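Local coordinates for protein group 3 allergen SMIPP-S Yv6023A04 (Sarcoptes scabiei type hominis, PDB 3H7O) that has the trypsin-like fold of the S1 serine proteases but is a scabies mite inactivated paralogue, so it probably lacks their proteolytic activity, at residues Thr120-Leu125 / Leu147-Leu152; Phe169-Val174 / Glu209-Val214; Val17-Gly22 / Glu51-Gln56. The protein carries 3 engineered substitutions. One frame throughout, in Å; residues are numbered along the deposited sequence.

Contact 1. Residues Thr120-Leu125 / Leu147-Leu152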
ATOM      1  N   THR A 120      19.421   4.286  -3.755  1.00 31.83           N
ATOM      2  CA  THR A 120      19.105   5.552  -4.409  1.00 32.97           C
ATOM      3  C   THR A 120      19.485   5.466  -5.888  1.00 33.01           C
ATOM      4  O   THR A 120      20.608   5.091  -6.229  1.00 33.32           O
ATOM      5  CB  THR A 120      19.826   6.733  -3.717  1.00 33.40           C
ATOM      6  OG1 THR A 120      19.444   6.773  -2.337  1.00 35.70           O
ATOM      7  CG2 THR A 120      19.469   8.065  -4.370  1.00 33.44           C
ATOM      8  N   GLY A 121      18.533   5.786  -6.760  1.00 32.64           N
ATOM      9  CA  GLY A 121      18.746   5.679  -8.200  1.00 31.88           C
ATOM     10  C   GLY A 121      18.167   4.412  -8.799  1.00 31.43           C
ATOM     11  O   GLY A 121      17.997   4.323 -10.014  1.00 31.58           O
ATOM     12  N   SER A 122      17.865   3.428  -7.952  1.00 30.70           N
ATOM     13  CA  SER A 122      17.222   2.196  -8.408  1.00 30.89           C
ATOM     14  C   SER A 122      15.721   2.413  -8.576  1.00 30.48           C
ATOM     15  O   SER A 122      15.165   3.389  -8.069  1.00 30.41           O
ATOM     16  CB  SER A 122      17.497   1.032  -7.448  1.00 31.08           C
ATOM     17  OG  SER A 122      16.757   1.155  -6.244  1.00 31.16           O
ATOM     18  N   ASP A 123      15.072   1.503  -9.294  1.00 30.04           N
ATOM     19  CA  ASP A 123      13.637   1.585  -9.511  1.00 30.36           C
ATOM     20  C   ASP A 123      12.852   0.757  -8.502  1.00 28.55           C
ATOM     21  O   ASP A 123      13.288  -0.321  -8.098  1.00 28.09           O
ATOM     22  CB  ASP A 123      13.278   1.149 -10.933  1.00 30.96           C
ATOM     23  CG  ASP A 123      13.547   2.233 -11.964  1.00 35.90           C
ATOM     24  OD1 ASP A 123      13.818   3.391 -11.573  1.00 39.84           O
ATOM     25  OD2 ASP A 123      13.477   1.922 -13.172  1.00 40.80           O
ATOM     26  N   VAL A 124      11.709   1.292  -8.086  1.00 28.01           N
ATOM     27  CA  VAL A 124      10.705   0.530  -7.346  1.00 26.99           C
ATOM     28  C   VAL A 124       9.390   0.553  -8.119  1.00 27.36           C
ATOM     29  O   VAL A 124       9.060   1.550  -8.770  1.00 28.59           O
ATOM     30  CB  VAL A 124      10.492   1.047  -5.892  1.00 27.41           C
ATOM     31  CG1 VAL A 124      11.718   0.755  -5.026  1.00 27.58           C
ATOM     32  CG2 VAL A 124      10.138   2.536  -5.869  1.00 27.45           C
ATOM     33  N   LEU A 125       8.656  -0.552  -8.061  1.00 25.89           N
ATOM     34  CA  LEU A 125       7.403  -0.679  -8.789  1.00 25.92           C
ATOM     35  C   LEU A 125       6.245  -0.546  -7.815  1.00 25.47           C
ATOM     36  O   LEU A 125       6.060  -1.389  -6.935  1.00 26.37           O
ATOM     37  CB  LEU A 125       7.348  -2.022  -9.541  1.00 25.30           C
ATOM     38  CG  LEU A 125       6.107  -2.380 -10.380  1.00 28.64           C
ATOM     39  CD1 LEU A 125       6.002  -1.518 -11.634  1.00 27.96           C
ATOM     40  CD2 LEU A 125       6.125  -3.860 -10.766  1.00 27.19           C
ATOM     41  N   LEU A 147       9.123   3.943 -10.218  1.00 27.92           N
ATOM     42  CA  LEU A 147       9.633   5.201  -9.684  1.00 27.69           C
ATOM     43  C   LEU A 147      11.107   5.064  -9.326  1.00 26.92           C
ATOM     44  O   LEU A 147      11.569   3.981  -8.969  1.00 27.78           O
ATOM     45  CB  LEU A 147       8.830   5.661  -8.457  1.00 27.07           C
ATOM     46  CG  LEU A 147       7.293   5.705  -8.476  1.00 28.36           C
ATOM     47  CD1 LEU A 147       6.767   6.396  -7.226  1.00 32.27           C
ATOM     48  CD2 LEU A 147       6.744   6.390  -9.719  1.00 29.35           C
ATOM     49  N   THR A 148      11.832   6.171  -9.413  1.00 26.75           N
ATOM     50  CA  THR A 148      13.250   6.198  -9.075  1.00 27.06           C
ATOM     51  C   THR A 148      13.422   6.700  -7.645  1.00 27.02           C
ATOM     52  O   THR A 148      12.963   7.798  -7.305  1.00 28.23           O
ATOM     53  CB  THR A 148      14.036   7.107 -10.042  1.00 26.20           C
ATOM     54  OG1 THR A 148      13.713   6.764 -11.393  1.00 27.66           O
ATOM     55  CG2 THR A 148      15.540   6.956  -9.830  1.00 26.85           C
ATOM     56  N   VAL A 149      14.084   5.892  -6.819  1.00 25.72           N
ATOM     57  CA  VAL A 149      14.395   6.264  -5.442  1.00 26.79           C
ATOM     58  C   VAL A 149      15.291   7.502  -5.416  1.00 27.50           C
ATOM     59  O   VAL A 149      16.330   7.540  -6.076  1.00 27.57           O
ATOM     60  CB  VAL A 149      15.066   5.098  -4.666  1.00 26.80           C
ATOM     61  CG1 VAL A 149      15.434   5.525  -3.244  1.00 26.01           C
ATOM     62  CG2 VAL A 149      14.149   3.875  -4.645  1.00 27.37           C
ATOM     63  N   VAL A 150      14.870   8.511  -4.657  1.00 28.14           N
ATOM     64  CA  VAL A 150      15.624   9.757  -4.522  1.00 29.38           C
ATOM     65  C   VAL A 150      16.210   9.908  -3.113  1.00 30.03           C
ATOM     66  O   VAL A 150      15.854   9.156  -2.204  1.00 30.00           O
ATOM     67  CB  VAL A 150      14.776  11.001  -4.920  1.00 29.56           C
ATOM     68  CG1 VAL A 150      14.348  10.908  -6.382  1.00 29.48           C
ATOM     69  CG2 VAL A 150      13.557  11.161  -4.013  1.00 28.93           C
ATOM     70  N   ASP A 151      17.115  10.870  -2.947  1.00 31.27           N
ATOM     71  CA  ASP A 151      17.798  11.097  -1.671  1.00 31.70           C
ATOM     72  C   ASP A 151      16.821  11.491  -0.568  1.00 31.50           C
ATOM     73  O   ASP A 151      16.036  12.428  -0.729  1.00 31.60           O
ATOM     74  CB  ASP A 151      18.881  12.170  -1.828  1.00 31.80           C
ATOM     75  CG  ASP A 151      19.682  12.379  -0.557  1.00 35.15           C
ATOM     76  OD1 ASP A 151      20.477  11.483  -0.193  1.00 39.38           O
ATOM     77  OD2 ASP A 151      19.520  13.442   0.078  1.00 37.37           O
ATOM     78  N   LEU A 152      16.886  10.777   0.554  1.00 30.93           N
ATOM     79  CA  LEU A 152      15.940  10.972   1.655  1.00 31.76           C
ATOM     80  C   LEU A 152      16.010  12.356   2.317  1.00 32.19           C
ATOM     81  O   LEU A 152      14.973  12.979   2.550  1.00 32.09           O
ATOM     82  CB  LEU A 152      16.086   9.863   2.702  1.00 31.13           C
ATOM     83  CG  LEU A 152      15.102   9.861   3.880  1.00 32.04           C
ATOM     84  CD1 LEU A 152      13.638   9.909   3.413  1.00 33.12           C
ATOM     85  CD2 LEU A 152      15.341   8.647   4.747  1.00 32.97           C
TER
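Two neighbouring antiparallel strands of the second beta-barrel of the chymotrypsin fold, 123-128 and 143-150, meet here, with Val124 opposite Leu147 as a hydrogen-bonded pair. Val124 N reaches Leu147 O at 2.8 Å, and Leu147 N returns a bond of equal length to Val124 O. Next along, Asp123 and Thr148 form a non-hydrogen-bonded pair, where Asp123 CA sits only 3.2 Å from Leu147 O in a CA-H...O contact. Beyond it the pairing runs into a G1-type beta bulge. Val149 N donates to Ser122 O (3.0 Å) in a nearly straight bond, but Val149 O takes its proton from Gly121 N, one residue further back, at 2.9 Å and with the donor tilted 26° from the carbonyl plane. Gly121 has the positive phi of 99° expected at the first position of such a bulge.

On the buried side, that of Val124 and Leu147, Val149 CG2 touches Val124 CG1 at 4.0 Å, the two side chains crossing at about a right angle; both valines also pack on Pro118. With CG1 anti to the backbone N (chi1 178°), Val149 sets that methyl beside Thr120 CA, while Thr120 CG2 rests 3.6 Å from Val149 O. On the side of Asp123 and Thr148, Thr148 OG1 and Asp123 OD1 approach to 3.4 Å, at most a weak bond. Right before helix 152-159, Asp151 takes the N-cap position, its OD2 accepting from Glu154 N. The pairing thus rests on four main-chain bonds and apolar valine packing, and the long Thr148-Asp123 approach adds little polar hold.

Contact 2. Residues Phe169-Val174 / Glu209-Val214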
ATOM      1  N   PHE A 169      11.344   5.843   2.700  1.00 25.22           N
ATOM      2  CA  PHE A 169      12.165   6.269   1.578  1.00 25.20           C
ATOM      3  C   PHE A 169      11.283   7.025   0.594  1.00 26.24           C
ATOM      4  O   PHE A 169      10.045   6.949   0.656  1.00 26.41           O
ATOM      5  CB  PHE A 169      12.903   5.097   0.902  1.00 24.82           C
ATOM      6  CG  PHE A 169      12.005   4.147   0.156  1.00 24.92           C
ATOM      7  CD1 PHE A 169      11.465   3.034   0.793  1.00 24.39           C
ATOM      8  CD2 PHE A 169      11.712   4.353  -1.190  1.00 27.39           C
ATOM      9  CE1 PHE A 169      10.633   2.148   0.104  1.00 24.98           C
ATOM     10  CE2 PHE A 169      10.879   3.472  -1.890  1.00 25.16           C
ATOM     11  CZ  PHE A 169      10.345   2.370  -1.245  1.00 24.51           C
ATOM     12  N   CYS A 170      11.922   7.764  -0.301  1.00 26.65           N
ATOM     13  CA  CYS A 170      11.198   8.539  -1.296  1.00 27.10           C
ATOM     14  C   CYS A 170      11.544   8.089  -2.702  1.00 26.83           C
ATOM     15  O   CYS A 170      12.651   7.615  -2.960  1.00 27.10           O
ATOM     16  CB  CYS A 170      11.490  10.027  -1.128  1.00 28.13           C
ATOM     17  SG  CYS A 170      10.997  10.702   0.469  1.00 31.74           S
ATOM     18  N   ALA A 171      10.584   8.245  -3.610  1.00 26.28           N
ATOM     19  CA  ALA A 171      10.768   7.884  -5.006  1.00 26.80           C
ATOM     20  C   ALA A 171       9.903   8.780  -5.889  1.00 26.97           C
ATOM     21  O   ALA A 171       8.874   9.298  -5.443  1.00 25.52           O
ATOM     22  CB  ALA A 171      10.437   6.411  -5.226  1.00 26.13           C
ATOM     23  N   GLN A 172      10.326   8.970  -7.134  1.00 27.64           N
ATOM     24  CA  GLN A 172       9.625   9.878  -8.041  1.00 29.03           C
ATOM     25  C   GLN A 172       9.858   9.527  -9.506  1.00 28.83           C
ATOM     26  O   GLN A 172      10.924   9.036  -9.877  1.00 29.25           O
ATOM     27  CB  GLN A 172      10.053  11.331  -7.773  1.00 28.78           C
ATOM     28  CG  GLN A 172       9.139  12.394  -8.386  1.00 32.41           C
ATOM     29  CD  GLN A 172       9.405  13.790  -7.844  1.00 33.08           C
ATOM     30  OE1 GLN A 172      10.455  14.056  -7.261  1.00 32.83           O
ATOM     31  NE2 GLN A 172       8.449  14.688  -8.036  1.00 35.45           N
ATOM     32  N   LYS A 173       8.835   9.776 -10.318  1.00 29.29           N
ATOM     33  CA  LYS A 173       8.933   9.720 -11.771  1.00 30.35           C
ATOM     34  C   LYS A 173       8.188  10.932 -12.331  1.00 30.68           C
ATOM     35  O   LYS A 173       7.056  11.204 -11.925  1.00 29.70           O
ATOM     36  CB  LYS A 173       8.323   8.420 -12.306  1.00 30.41           C
ATOM     37  CG  LYS A 173       8.464   8.239 -13.814  1.00 34.33           C
ATOM     38  CD  LYS A 173       7.632   7.072 -14.318  1.00 37.82           C
ATOM     39  CE  LYS A 173       7.736   6.947 -15.829  1.00 39.37           C
ATOM     40  NZ  LYS A 173       6.785   5.931 -16.358  1.00 42.22           N
ATOM     41  N   VAL A 174       8.826  11.658 -13.251  1.00 30.95           N
ATOM     42  CA  VAL A 174       8.221  12.859 -13.853  1.00 32.08           C
ATOM     43  C   VAL A 174       6.864  12.561 -14.505  1.00 32.38           C
ATOM     44  O   VAL A 174       6.703  11.550 -15.191  1.00 31.44           O
ATOM     45  CB  VAL A 174       9.171  13.582 -14.868  1.00 32.56           C
ATOM     46  CG1 VAL A 174      10.393  14.151 -14.160  1.00 33.68           C
ATOM     47  CG2 VAL A 174       9.593  12.660 -16.008  1.00 33.88           C
ATOM     48  N   GLU A 209       7.091  11.026  -3.980  1.00 24.81           N
ATOM     49  CA  GLU A 209       6.235  10.111  -3.239  1.00 25.03           C
ATOM     50  C   GLU A 209       7.000   9.562  -2.038  1.00 25.56           C
ATOM     51  O   GLU A 209       8.219   9.390  -2.099  1.00 24.90           O
ATOM     52  CB  GLU A 209       5.743   8.973  -4.142  1.00 25.33           C
ATOM     53  CG  GLU A 209       4.980   9.429  -5.397  1.00 24.62           C
ATOM     54  CD  GLU A 209       3.684  10.189  -5.094  1.00 27.53           C
ATOM     55  OE1 GLU A 209       3.095   9.996  -4.007  1.00 25.75           O
ATOM     56  OE2 GLU A 209       3.239  10.971  -5.963  1.00 27.02           O
ATOM     57  N   VAL A 210       6.282   9.302  -0.948  1.00 24.95           N
ATOM     58  CA  VAL A 210       6.890   8.749   0.262  1.00 25.77           C
ATOM     59  C   VAL A 210       6.351   7.352   0.528  1.00 25.63           C
ATOM     60  O   VAL A 210       5.154   7.092   0.363  1.00 25.34           O
ATOM     61  CB  VAL A 210       6.666   9.660   1.499  1.00 25.16           C
ATOM     62  CG1 VAL A 210       7.289   9.042   2.770  1.00 27.24           C
ATOM     63  CG2 VAL A 210       7.267  11.033   1.253  1.00 26.02           C
ATOM     64  N   PHE A 211       7.250   6.464   0.936  1.00 26.13           N
ATOM     65  CA  PHE A 211       6.924   5.068   1.184  1.00 26.36           C
ATOM     66  C   PHE A 211       7.459   4.661   2.537  1.00 27.22           C
ATOM     67  O   PHE A 211       8.607   4.953   2.864  1.00 26.85           O
ATOM     68  CB  PHE A 211       7.548   4.179   0.106  1.00 27.24           C
ATOM     69  CG  PHE A 211       7.076   4.502  -1.282  1.00 26.91           C
ATOM     70  CD1 PHE A 211       5.956   3.872  -1.808  1.00 30.30           C
ATOM     71  CD2 PHE A 211       7.737   5.457  -2.054  1.00 28.39           C
ATOM     72  CE1 PHE A 211       5.496   4.182  -3.091  1.00 27.83           C
ATOM     73  CE2 PHE A 211       7.289   5.775  -3.335  1.00 25.96           C
ATOM     74  CZ  PHE A 211       6.168   5.130  -3.853  1.00 29.38           C
ATOM     75  N   THR A 212       6.623   3.997   3.324  1.00 26.88           N
ATOM     76  CA  THR A 212       7.071   3.386   4.565  1.00 27.05           C
ATOM     77  C   THR A 212       8.005   2.238   4.199  1.00 27.25           C
ATOM     78  O   THR A 212       7.655   1.377   3.390  1.00 26.85           O
ATOM     79  CB  THR A 212       5.883   2.869   5.399  1.00 26.28           C
ATOM     80  OG1 THR A 212       5.043   3.971   5.757  1.00 28.02           O
ATOM     81  CG2 THR A 212       6.373   2.182   6.673  1.00 27.60           C
ATOM     82  N   LYS A 213       9.195   2.254   4.790  1.00 27.15           N
ATOM     83  CA  LYS A 213      10.229   1.273   4.512  1.00 28.78           C
ATOM     84  C   LYS A 213       9.896  -0.052   5.203  1.00 27.27           C
ATOM     85  O   LYS A 213       9.974  -0.163   6.426  1.00 27.47           O
ATOM     86  CB  LYS A 213      11.579   1.830   4.970  1.00 29.31           C
ATOM     87  CG  LYS A 213      12.796   0.993   4.616  1.00 32.49           C
ATOM     88  CD  LYS A 213      14.078   1.830   4.630  1.00 37.61           C
ATOM     89  CE  LYS A 213      14.235   2.651   5.910  1.00 39.53           C
ATOM     90  NZ  LYS A 213      15.672   2.829   6.281  1.00 38.15           N
ATOM     91  N   VAL A 214       9.514  -1.049   4.408  1.00 27.94           N
ATOM     92  CA  VAL A 214       9.081  -2.350   4.939  1.00 27.18           C
ATOM     93  C   VAL A 214      10.192  -3.016   5.767  1.00 27.21           C
ATOM     94  O   VAL A 214       9.920  -3.624   6.805  1.00 27.21           O
ATOM     95  CB  VAL A 214       8.541  -3.289   3.817  1.00 27.13           C
ATOM     96  CG1 VAL A 214       8.222  -4.679   4.362  1.00 27.25           C
ATOM     97  CG2 VAL A 214       7.289  -2.695   3.186  1.00 25.81           C
TER
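Phe169 and Phe211 make the tight end of this contact. CB of Phe211 lies over one face of the Phe169 ring, offset toward the rim and 3.6 Å from CZ, a CH-pi contact rather than a ring stack. The two rings are nearly parallel, their planes 17° apart, but they are slid so far apart that with centroids 5.2 Å from each other they barely overlap. Phe169 CG stands between its own backbone N and carbonyl carbon (chi1 69°). The end of the side chain comes nearer the partner strand, CE2 lying 3.7 Å from Phe211 CD2. On the same side of the sheet Ala171 CB abuts Phe211 CE2, also at 3.7 Å.

Strands 168-172 and 209-213 run antiparallel within the C-terminal barrel of the chymotrypsin fold. Phe169 with Phe211 and Ala171 with Glu209 are both hydrogen-bonded pairs, each closed by two main-chain bonds; Phe211 N to Phe169 O, for instance, is 2.9 Å. Cys170 and Val210, the non-hydrogen-bonded pair between them, point to the other face, where Cys170 SG meets Val210 CG2 at 3.8 Å. That sulfur is disulfide-bonded to Cys155 and so ties the strand to helix 152-159.

Past Ala171 the fit slackens. Gln172 already stands clear of strand 209-213, its NE2 bonded to Gly206 O, and Lys173 and Val174 are exposed, though the Lys173 side chain still touches Leu147. Glu209 is the last residue to hold on: its CB sits 3.4 Å from Ala171 O, then the chain bends at chi2 (-63°) and leads away. The buried carboxylate makes a salt bridge with Arg203 through OE1 and accepts from Leu178 N at OE2, partners that would be expected to favour its ionised form.

Contact 3. Residues Val17-Gly22 / Glu51-Gln56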
ATOM      1  N   VAL A  17      -8.027  -2.391  -0.264  1.00 24.50           N
ATOM      2  CA  VAL A  17      -8.619  -2.425   1.066  1.00 25.39           C
ATOM      3  C   VAL A  17      -9.804  -1.456   1.092  1.00 25.80           C
ATOM      4  O   VAL A  17      -9.628  -0.242   0.967  1.00 26.20           O
ATOM      5  CB  VAL A  17      -7.583  -2.065   2.166  1.00 25.47           C
ATOM      6  CG1 VAL A  17      -8.243  -2.046   3.554  1.00 27.71           C
ATOM      7  CG2 VAL A  17      -6.400  -3.047   2.135  1.00 25.51           C
ATOM      8  N   ARG A  18     -11.006  -2.008   1.237  1.00 25.89           N
ATOM      9  CA  ARG A  18     -12.234  -1.217   1.251  1.00 26.91           C
ATOM     10  C   ARG A  18     -12.685  -0.924   2.675  1.00 26.05           C
ATOM     11  O   ARG A  18     -12.820  -1.840   3.495  1.00 26.08           O
ATOM     12  CB  ARG A  18     -13.355  -1.949   0.513  1.00 27.11           C
ATOM     13  CG  ARG A  18     -13.033  -2.341  -0.919  1.00 32.89           C
ATOM     14  CD  ARG A  18     -14.268  -2.922  -1.603  1.00 39.02           C
ATOM     15  NE  ARG A  18     -14.200  -2.785  -3.053  1.00 40.80           N
ATOM     16  CZ  ARG A  18     -14.494  -1.669  -3.719  1.00 44.41           C
ATOM     17  NH1 ARG A  18     -14.884  -0.575  -3.070  1.00 41.52           N
ATOM     18  NH2 ARG A  18     -14.401  -1.652  -5.044  1.00 44.02           N
ATOM     19  N   THR A  19     -12.922   0.352   2.961  1.00 26.18           N
ATOM     20  CA  THR A  19     -13.445   0.787   4.260  1.00 27.02           C
ATOM     21  C   THR A  19     -14.667   1.675   4.062  1.00 26.94           C
ATOM     22  O   THR A  19     -14.923   2.134   2.949  1.00 27.53           O
ATOM     23  CB  THR A  19     -12.379   1.548   5.074  1.00 27.31           C
ATOM     24  OG1 THR A  19     -11.860   2.628   4.288  1.00 30.03           O
ATOM     25  CG2 THR A  19     -11.238   0.611   5.477  1.00 25.71           C
ATOM     26  N   TYR A  20     -15.413   1.925   5.136  1.00 27.94           N
ATOM     27  CA  TYR A  20     -16.662   2.692   5.047  1.00 29.17           C
ATOM     28  C   TYR A  20     -16.772   3.814   6.084  1.00 29.84           C
ATOM     29  O   TYR A  20     -17.733   3.847   6.854  1.00 29.78           O
ATOM     30  CB  TYR A  20     -17.880   1.755   5.135  1.00 29.03           C
ATOM     31  CG  TYR A  20     -17.877   0.651   4.099  1.00 30.42           C
ATOM     32  CD1 TYR A  20     -18.514   0.821   2.870  1.00 30.37           C
ATOM     33  CD2 TYR A  20     -17.229  -0.558   4.345  1.00 28.06           C
ATOM     34  CE1 TYR A  20     -18.508  -0.190   1.915  1.00 29.89           C
ATOM     35  CE2 TYR A  20     -17.212  -1.568   3.398  1.00 30.84           C
ATOM     36  CZ  TYR A  20     -17.856  -1.381   2.188  1.00 32.68           C
ATOM     37  OH  TYR A  20     -17.835  -2.382   1.250  1.00 34.68           O
ATOM     38  N   PRO A  21     -15.799   4.746   6.104  1.00 31.05           N
ATOM     39  CA  PRO A  21     -15.917   5.839   7.067  1.00 32.16           C
ATOM     40  C   PRO A  21     -16.987   6.851   6.657  1.00 33.38           C
ATOM     41  O   PRO A  21     -17.050   7.251   5.490  1.00 33.36           O
ATOM     42  CB  PRO A  21     -14.528   6.479   7.044  1.00 32.67           C
ATOM     43  CG  PRO A  21     -14.000   6.193   5.684  1.00 31.90           C
ATOM     44  CD  PRO A  21     -14.599   4.883   5.254  1.00 30.41           C
ATOM     45  N   GLY A  22     -17.827   7.235   7.618  1.00 34.40           N
ATOM     46  CA  GLY A  22     -18.860   8.252   7.417  1.00 35.73           C
ATOM     47  C   GLY A  22     -19.898   7.910   6.364  1.00 36.61           C
ATOM     48  O   GLY A  22     -20.289   8.772   5.572  1.00 36.91           O
ATOM     49  N   GLU A  51     -14.571  -5.673  11.316  1.00 26.41           N
ATOM     50  CA  GLU A  51     -15.693  -6.375  10.690  1.00 27.69           C
ATOM     51  C   GLU A  51     -16.344  -5.593   9.539  1.00 26.49           C
ATOM     52  O   GLU A  51     -17.179  -6.132   8.816  1.00 26.75           O
ATOM     53  CB  GLU A  51     -16.741  -6.755  11.749  1.00 28.86           C
ATOM     54  CG  GLU A  51     -16.286  -7.833  12.751  1.00 34.29           C
ATOM     55  CD  GLU A  51     -15.245  -7.347  13.764  1.00 40.74           C
ATOM     56  OE1 GLU A  51     -15.196  -6.131  14.071  1.00 38.16           O
ATOM     57  OE2 GLU A  51     -14.472  -8.194  14.263  1.00 45.34           O
ATOM     58  N   THR A  52     -15.959  -4.330   9.374  1.00 26.04           N
ATOM     59  CA  THR A  52     -16.461  -3.513   8.269  1.00 25.89           C
ATOM     60  C   THR A  52     -15.539  -3.551   7.050  1.00 27.13           C
ATOM     61  O   THR A  52     -15.941  -3.158   5.955  1.00 28.51           O
ATOM     62  CB  THR A  52     -16.680  -2.033   8.676  1.00 25.69           C
ATOM     63  OG1 THR A  52     -15.415  -1.395   8.908  1.00 23.71           O
ATOM     64  CG2 THR A  52     -17.543  -1.935   9.911  1.00 23.97           C
ATOM     65  N   ILE A  53     -14.314  -4.032   7.243  1.00 26.58           N
ATOM     66  CA  ILE A  53     -13.283  -3.972   6.202  1.00 26.64           C
ATOM     67  C   ILE A  53     -13.408  -5.122   5.201  1.00 27.00           C
ATOM     68  O   ILE A  53     -13.704  -6.251   5.583  1.00 26.22           O
ATOM     69  CB  ILE A  53     -11.858  -3.934   6.823  1.00 27.38           C
ATOM     70  CG1 ILE A  53     -11.761  -2.810   7.865  1.00 27.99           C
ATOM     71  CG2 ILE A  53     -10.780  -3.785   5.729  1.00 25.70           C
ATOM     72  CD1 ILE A  53     -10.514  -2.861   8.760  1.00 27.16           C
ATOM     73  N   VAL A  54     -13.202  -4.814   3.918  1.00 27.08           N
ATOM     74  CA  VAL A  54     -13.220  -5.824   2.852  1.00 28.50           C
ATOM     75  C   VAL A  54     -11.922  -5.786   2.048  1.00 28.04           C
ATOM     76  O   VAL A  54     -11.435  -4.711   1.673  1.00 27.64           O
ATOM     77  CB  VAL A  54     -14.448  -5.652   1.895  1.00 28.77           C
ATOM     78  CG1 VAL A  54     -14.457  -6.718   0.812  1.00 31.00           C
ATOM     79  CG2 VAL A  54     -15.753  -5.704   2.673  1.00 31.80           C
ATOM     80  N   ILE A  55     -11.367  -6.967   1.789  1.00 27.88           N
ATOM     81  CA  ILE A  55     -10.195  -7.100   0.931  1.00 27.84           C
ATOM     82  C   ILE A  55     -10.633  -7.569  -0.451  1.00 28.08           C
ATOM     83  O   ILE A  55     -11.170  -8.668  -0.591  1.00 27.16           O
ATOM     84  CB  ILE A  55      -9.162  -8.124   1.494  1.00 27.74           C
ATOM     85  CG1 ILE A  55      -8.745  -7.777   2.931  1.00 30.38           C
ATOM     86  CG2 ILE A  55      -7.947  -8.266   0.547  1.00 29.10           C
ATOM     87  CD1 ILE A  55      -8.083  -6.422   3.099  1.00 30.00           C
ATOM     88  N   GLN A  56     -10.399  -6.732  -1.459  1.00 27.40           N
ATOM     89  CA  GLN A  56     -10.658  -7.094  -2.848  1.00 26.88           C
ATOM     90  C   GLN A  56      -9.338  -7.477  -3.512  1.00 27.18           C
ATOM     91  O   GLN A  56      -8.362  -6.715  -3.472  1.00 27.46           O
ATOM     92  CB  GLN A  56     -11.343  -5.949  -3.606  1.00 26.44           C
ATOM     93  CG  GLN A  56     -11.739  -6.305  -5.052  1.00 28.60           C
ATOM     94  CD  GLN A  56     -12.648  -5.274  -5.716  1.00 29.76           C
ATOM     95  OE1 GLN A  56     -12.982  -4.240  -5.134  1.00 29.63           O
ATOM     96  NE2 GLN A  56     -13.059  -5.564  -6.947  1.00 27.73           N
TER
HETATM   97  O   HOH W   1     -14.655   0.876   7.597  1.00 32.89           O
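The Arg18 guanidinium and the Tyr20 ring both meet the opposing segment at their edges, and neither takes a partner from it on a face. Arg18 presents its side edge to Gln56: NE is 2.8 Å from Gln56 OE1, and NH2 reaches the same oxygen at 3.0 Å, a side-on grip of two nitrogens on one atom. OE1 lies close to the guanidinium plane, and the amide is turned only 29° from that plane. Gln56 CG is anti to the backbone N (chi1 -176°) and the rest of the chain is extended, so the amide can reach across to the arginine. The positive charge probably polarises the amide carbonyl, while Gln56 NE2 is bonded to the carbonyls of Leu62 and Pro66. At the edge of the Tyr20 ring, Thr52 O lies in plane, 3.3 Å from CE2, and Val54 CG2 also stands near the ring plane, 4.2 Å from Tyr20 OH.

Between these groups the strands pair through Arg18 and Val54. Arg18 N donates to Val54 O (2.8 Å) and Val54 N to Arg18 O (3.0 Å), both bonds nearly straight. Further out, a water accepts from Tyr20 N at 2.8 Å and donates to Thr52 OG1, which is also bonded to Lys49 O, and the segments stay linked where the strand pairing has stopped.

The other side of the sheet is apolar. Val17 CG1 touches Ile53 CG2 at 3.8 Å, and Val17 lies alongside Ile55, both pointing the same way. Val17, Ile53 and Ile55 all pack on Leu93 of strand 91-95, inside the six-stranded N-terminal barrel, which this pairing closes: strand 14-19 has 26-32 as its other neighbour, and strand 54-57 has 68-78.

Contacts 1 and 2 belong to one sheet, their centres 7 Å apart. Strands 143-150 and 168-172 are neighbours in it, joined between the contacts by probable hydrogen bonds from Gln172 N to Thr148 O and from Val150 N to Cys170 O, each 2.9 Å. Contact 3 lies in the other barrel, on the opposite side of the chain's centre: its centre is 31 Å from that of contact 1 and 25 Å from that of contact 2. In S1 proteases the catalytic cleft runs between the two barrels. Glycerol, probably from crystallisation, lies about 3 Å from the Thr120 side chain in contact 1; at Glu209 in contact 2 glycerol is only weakly bonded.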